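Local coordinates for protein beta-galactosidase (Trichoderma reesei, PDB 3OG2) that probably hydrolyses terminal non-reducing beta-D-galactose residues from beta-D-galactosides, as a glycoside hydrolase of family 35, at residues A[594-606]-A[614-628]. Residues are numbered along the deposited sequence; the frame is centred on the assembly and turned at random. Where two conformers were deposited one is given.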
loop_
_atom_site.group_PDB
_atom_site.type_symbol
_atom_site.label_atom_id
_atom_site.label_comp_id
_atom_site.label_asym_id
_atom_site.label_seq_id
_atom_site.Cartn_x
_atom_site.Cartn_y
_atom_site.Cartn_z
ATOM N N ALA A 594 -13.791 13.254 21.101
ATOM C CA ALA A 594 -13.161 13.551 22.390
ATOM C C ALA A 594 -14.226 14.230 23.247
ATOM O O ALA A 594 -15.153 14.892 22.739
ATOM C CB ALA A 594 -11.929 14.426 22.235
ATOM N N ILE A 595 -14.062 14.042 24.562
ATOM C CA ILE A 595 -14.941 14.699 25.506
ATOM C C ILE A 595 -14.153 15.791 26.216
ATOM O O ILE A 595 -13.045 15.540 26.683
ATOM C CB ILE A 595 -15.506 13.773 26.599
ATOM C CG1 ILE A 595 -16.510 12.732 26.105
ATOM C CG2 ILE A 595 -16.095 14.627 27.716
ATOM C CD1 ILE A 595 -17.418 13.261 25.008
ATOM N N LYS A 596 -14.728 16.972 26.316
ATOM C CA LYS A 596 -14.065 18.000 27.129
ATOM C C LYS A 596 -15.191 18.711 27.876
ATOM O O LYS A 596 -16.053 19.364 27.267
ATOM C CB LYS A 596 -13.233 18.984 26.328
ATOM C CG LYS A 596 -12.890 20.192 27.202
ATOM C CD LYS A 596 -11.410 20.302 27.494
ATOM C CE LYS A 596 -11.154 21.366 28.563
ATOM N NZ LYS A 596 -11.335 22.761 28.088
ATOM N N GLY A 597 -15.209 18.532 29.185
ATOM C CA GLY A 597 -16.316 19.061 29.968
ATOM C C GLY A 597 -17.620 18.382 29.560
ATOM O O GLY A 597 -17.797 17.173 29.452
ATOM N N ASN A 598 -18.617 19.231 29.308
ATOM C CA ASN A 598 -19.912 18.753 28.847
ATOM C C ASN A 598 -19.993 18.661 27.325
ATOM O O ASN A 598 -21.123 18.587 26.833
ATOM C CB ASN A 598 -20.991 19.703 29.372
ATOM C CG ASN A 598 -20.912 21.135 28.898
ATOM O OD1 ASN A 598 -21.694 21.993 29.400
ATOM N ND2 ASN A 598 -20.062 21.556 27.980
ATOM N N ALA A 599 -18.868 18.712 26.608
ATOM C CA ALA A 599 -18.928 18.752 25.129
ATOM C C ALA A 599 -18.325 17.516 24.488
ATOM O O ALA A 599 -17.274 17.032 24.861
ATOM C CB ALA A 599 -18.221 20.007 24.661
ATOM N N LEU A 600 -19.043 17.008 23.498
ATOM C CA LEU A 600 -18.508 15.975 22.616
ATOM C C LEU A 600 -17.987 16.645 21.354
ATOM O O LEU A 600 -18.751 17.348 20.670
ATOM C CB LEU A 600 -19.616 15.003 22.241
ATOM C CG LEU A 600 -19.239 13.931 21.197
ATOM C CD1 LEU A 600 -18.254 12.939 21.786
ATOM C CD2 LEU A 600 -20.461 13.193 20.665
ATOM N N SER A 601 -16.713 16.446 21.048
ATOM C CA SER A 601 -16.057 17.066 19.901
ATOM C C SER A 601 -15.779 15.989 18.875
ATOM O O SER A 601 -15.138 14.992 19.233
ATOM C CB SER A 601 -14.757 17.698 20.409
ATOM O OG SER A 601 -14.030 18.351 19.391
ATOM N N VAL A 602 -16.207 16.145 17.655
ATOM C CA VAL A 602 -16.024 15.164 16.605
ATOM C C VAL A 602 -15.102 15.770 15.532
ATOM O O VAL A 602 -15.349 16.909 15.119
ATOM C CB VAL A 602 -17.391 14.830 15.992
ATOM C CG1 VAL A 602 -17.227 13.750 14.917
ATOM C CG2 VAL A 602 -18.397 14.400 17.066
ATOM N N GLN A 603 -14.144 14.995 15.078
ATOM C CA GLN A 603 -13.399 15.373 13.893
ATOM C C GLN A 603 -13.873 14.525 12.718
ATOM O O GLN A 603 -13.878 13.294 12.868
ATOM C CB GLN A 603 -11.886 15.168 14.143
ATOM C CG GLN A 603 -11.342 16.090 15.236
ATOM C CD GLN A 603 -11.456 17.573 14.923
ATOM O OE1 GLN A 603 -12.013 18.335 15.755
ATOM N NE2 GLN A 603 -10.926 18.018 13.778
ATOM N N ALA A 604 -14.244 15.154 11.632
ATOM C CA ALA A 604 -14.921 14.458 10.544
ATOM C C ALA A 604 -14.544 15.066 9.185
ATOM O O ALA A 604 -14.177 16.244 9.163
ATOM C CB ALA A 604 -16.415 14.584 10.726
ATOM N N ASP A 605 -14.673 14.266 8.148
ATOM C CA ASP A 605 -14.545 14.783 6.791
ATOM C C ASP A 605 -15.867 14.567 6.050
ATOM O O ASP A 605 -16.556 13.577 6.277
ATOM C CB ASP A 605 -13.440 14.107 5.979
ATOM C CG ASP A 605 -12.051 14.463 6.475
ATOM O OD1 ASP A 605 -11.848 14.786 7.658
ATOM O OD2 ASP A 605 -11.083 14.418 5.620
ATOM N N PHE A 606 -16.181 15.520 5.183
ATOM C CA PHE A 606 -17.390 15.476 4.406
ATOM C C PHE A 606 -17.097 15.701 2.918
ATOM O O PHE A 606 -16.487 16.699 2.527
ATOM C CB PHE A 606 -18.342 16.599 4.855
ATOM C CG PHE A 606 -18.663 16.489 6.328
ATOM C CD1 PHE A 606 -19.616 15.569 6.769
ATOM C CD2 PHE A 606 -18.019 17.318 7.247
ATOM C CE1 PHE A 606 -19.941 15.453 8.113
ATOM C CE2 PHE A 606 -18.352 17.195 8.599
ATOM C CZ PHE A 606 -19.293 16.277 9.036
ATOM N N ILE A 614 -25.774 11.089 16.051
ATOM C CA ILE A 614 -24.887 10.607 17.114
ATOM C C ILE A 614 -25.665 9.720 18.056
ATOM O O ILE A 614 -26.683 10.175 18.589
ATOM C CB ILE A 614 -24.320 11.790 17.913
ATOM C CG1 ILE A 614 -23.958 12.945 17.014
ATOM C CG2 ILE A 614 -23.141 11.315 18.750
ATOM C CD1 ILE A 614 -22.764 12.828 16.179
ATOM N N ILE A 615 -25.209 8.500 18.198
ATOM C CA ILE A 615 -25.927 7.492 18.997
ATOM C C ILE A 615 -25.075 7.075 20.161
ATOM O O ILE A 615 -23.905 6.680 19.946
ATOM C CB ILE A 615 -26.291 6.301 18.083
ATOM C CG1 ILE A 615 -27.219 6.742 16.931
ATOM C CG2 ILE A 615 -26.889 5.139 18.863
ATOM C CD1 ILE A 615 -27.227 5.764 15.756
ATOM N N GLY A 616 -25.595 7.176 21.370
ATOM C CA GLY A 616 -24.825 6.805 22.558
ATOM C C GLY A 616 -24.122 7.985 23.152
ATOM O O GLY A 616 -22.903 8.022 23.258
ATOM N N ILE A 617 -24.844 9.008 23.554
ATOM C CA ILE A 617 -24.236 10.195 24.144
ATOM C C ILE A 617 -23.680 9.919 25.538
ATOM O O ILE A 617 -24.470 9.458 26.340
ATOM C CB ILE A 617 -25.347 11.285 24.219
ATOM C CG1 ILE A 617 -26.087 11.480 22.884
ATOM C CG2 ILE A 617 -24.710 12.547 24.771
ATOM C CD1 ILE A 617 -25.179 11.713 21.734
ATOM N N PRO A 618 -22.395 10.185 25.823
ATOM C CA PRO A 618 -21.881 9.869 27.155
ATOM C C PRO A 618 -22.647 10.699 28.191
ATOM O O PRO A 618 -23.210 11.810 27.980
ATOM C CB PRO A 618 -20.409 10.245 27.086
ATOM C CG PRO A 618 -20.101 10.461 25.652
ATOM C CD PRO A 618 -21.399 10.782 24.939
ATOM N N LYS A 619 -22.674 10.125 29.400
ATOM C CA LYS A 619 -23.396 10.751 30.499
ATOM C C LYS A 619 -22.909 12.151 30.788
ATOM O O LYS A 619 -21.699 12.375 30.823
ATOM C CB LYS A 619 -23.228 9.917 31.764
ATOM C CG LYS A 619 -24.283 10.227 32.816
ATOM C CD LYS A 619 -24.999 8.928 33.216
ATOM C CE LYS A 619 -26.483 9.183 33.441
ATOM N NZ LYS A 619 -27.335 8.293 32.603
ATOM N N GLY A 620 -23.797 13.110 31.026
ATOM C CA GLY A 620 -23.264 14.424 31.380
ATOM C C GLY A 620 -22.903 15.287 30.190
ATOM O O GLY A 620 -22.528 16.473 30.315
ATOM N N ILE A 621 -22.971 14.763 28.963
ATOM C CA ILE A 621 -22.593 15.624 27.818
ATOM C C ILE A 621 -23.815 16.265 27.188
ATOM O O ILE A 621 -24.831 15.615 26.918
ATOM C CB ILE A 621 -21.866 14.754 26.790
ATOM C CG1 ILE A 621 -20.433 14.410 27.176
ATOM C CG2 ILE A 621 -21.909 15.379 25.399
ATOM C CD1 ILE A 621 -19.758 15.004 28.374
ATOM N N SER A 622 -23.745 17.556 26.920
ATOM C CA SER A 622 -24.911 18.272 26.416
ATOM C C SER A 622 -24.528 19.199 25.270
ATOM O O SER A 622 -25.431 19.831 24.728
ATOM C CB SER A 622 -25.579 19.128 27.489
ATOM O OG SER A 622 -24.622 20.016 28.083
ATOM N N LYS A 623 -23.290 19.314 24.891
ATOM C CA LYS A 623 -22.847 20.186 23.791
ATOM C C LYS A 623 -22.152 19.336 22.727
ATOM O O LYS A 623 -21.533 18.306 23.047
ATOM C CB LYS A 623 -21.925 21.293 24.321
ATOM C CG LYS A 623 -22.708 22.305 25.207
ATOM C CD LYS A 623 -21.670 23.278 25.753
ATOM C CE LYS A 623 -22.309 24.246 26.756
ATOM N NZ LYS A 623 -22.137 25.671 26.356
ATOM N N LEU A 624 -22.274 19.806 21.507
ATOM C CA LEU A 624 -21.672 19.155 20.340
ATOM C C LEU A 624 -20.770 20.125 19.582
ATOM O O LEU A 624 -21.121 21.289 19.401
ATOM C CB LEU A 624 -22.792 18.645 19.444
ATOM C CG LEU A 624 -22.279 17.908 18.204
ATOM C CD1 LEU A 624 -21.568 16.588 18.573
ATOM C CD2 LEU A 624 -23.451 17.663 17.273
ATOM N N ALA A 625 -19.629 19.630 19.134
ATOM C CA ALA A 625 -18.837 20.402 18.192
ATOM C C ALA A 625 -18.392 19.465 17.061
ATOM O O ALA A 625 -18.113 18.281 17.338
ATOM C CB ALA A 625 -17.592 21.014 18.838
ATOM N N VAL A 626 -18.290 20.001 15.856
ATOM C CA VAL A 626 -17.775 19.253 14.688
ATOM C C VAL A 626 -16.617 20.077 14.108
ATOM O O VAL A 626 -16.837 21.242 13.798
ATOM C CB VAL A 626 -18.865 18.925 13.658
ATOM C CG1 VAL A 626 -18.291 18.277 12.410
ATOM C CG2 VAL A 626 -19.949 18.019 14.283
ATOM N N ASN A 627 -15.449 19.529 14.034
ATOM C CA ASN A 627 -14.266 20.225 13.464
ATOM C C ASN A 627 -14.093 21.589 14.102
ATOM O O ASN A 627 -13.835 22.588 13.453
ATOM C CB ASN A 627 -14.345 20.342 11.952
ATOM C CG ASN A 627 -14.349 18.949 11.331
ATOM O OD1 ASN A 627 -14.002 17.971 11.949
ATOM N ND2 ASN A 627 -14.749 18.886 10.051
ATOM N N GLY A 628 -14.259 21.580 15.424
ATOM C CA GLY A 628 -13.963 22.783 16.198
ATOM C C GLY A 628 -15.105 23.782 16.218
ATOM O O GLY A 628 -14.905 24.850 16.811
HETATM O O HOH W 1 -14.811 19.302 17.026
#
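Strands 599-605 and 623-626 run parallel at 16°, with Leu600 N donating a hydrogen bond to Lys623 O (2.8 Å), Leu600 O accepting one from Ala625 N, and Val602 repeating the pattern with Ala625 and Asn627. Asn598 O is gripped by the backbone N-H groups of Ser622 and Lys623, while the aliphatic chain of Lys623 crosses the side-chain amide of Asn598, CD 3.2 Å from ND2. Branched apolar residues suit the buried face: Leu600 and Leu624 run alongside each other with tips aimed alike, and Leu600 CD2 reaches Ile614 CG2 at 3.8 Å. This is the single parallel pairing in a mixed sheet of beta-galactosidase domain 3; strand 599-605 also forms a hairpin with strand 589-596, where Gly597 suits the positive phi of the type II' turn. Asn627, a residue type tolerant of left-handed phi (51°), continues the ladder: OD1 receives Ala604 N on a lone pair (2.8 Å), and ND2 donates to Ala604 O (2.8 Å). CG anti to the carbonyl carbon (chi1 -63°) carries this peptide-like amide to Ala604. A leucine here would probably leave Ala604 N and O without these mates. Val626 CG1 meets the Phe606 ring edge in plane, 4.0 Å from CE2.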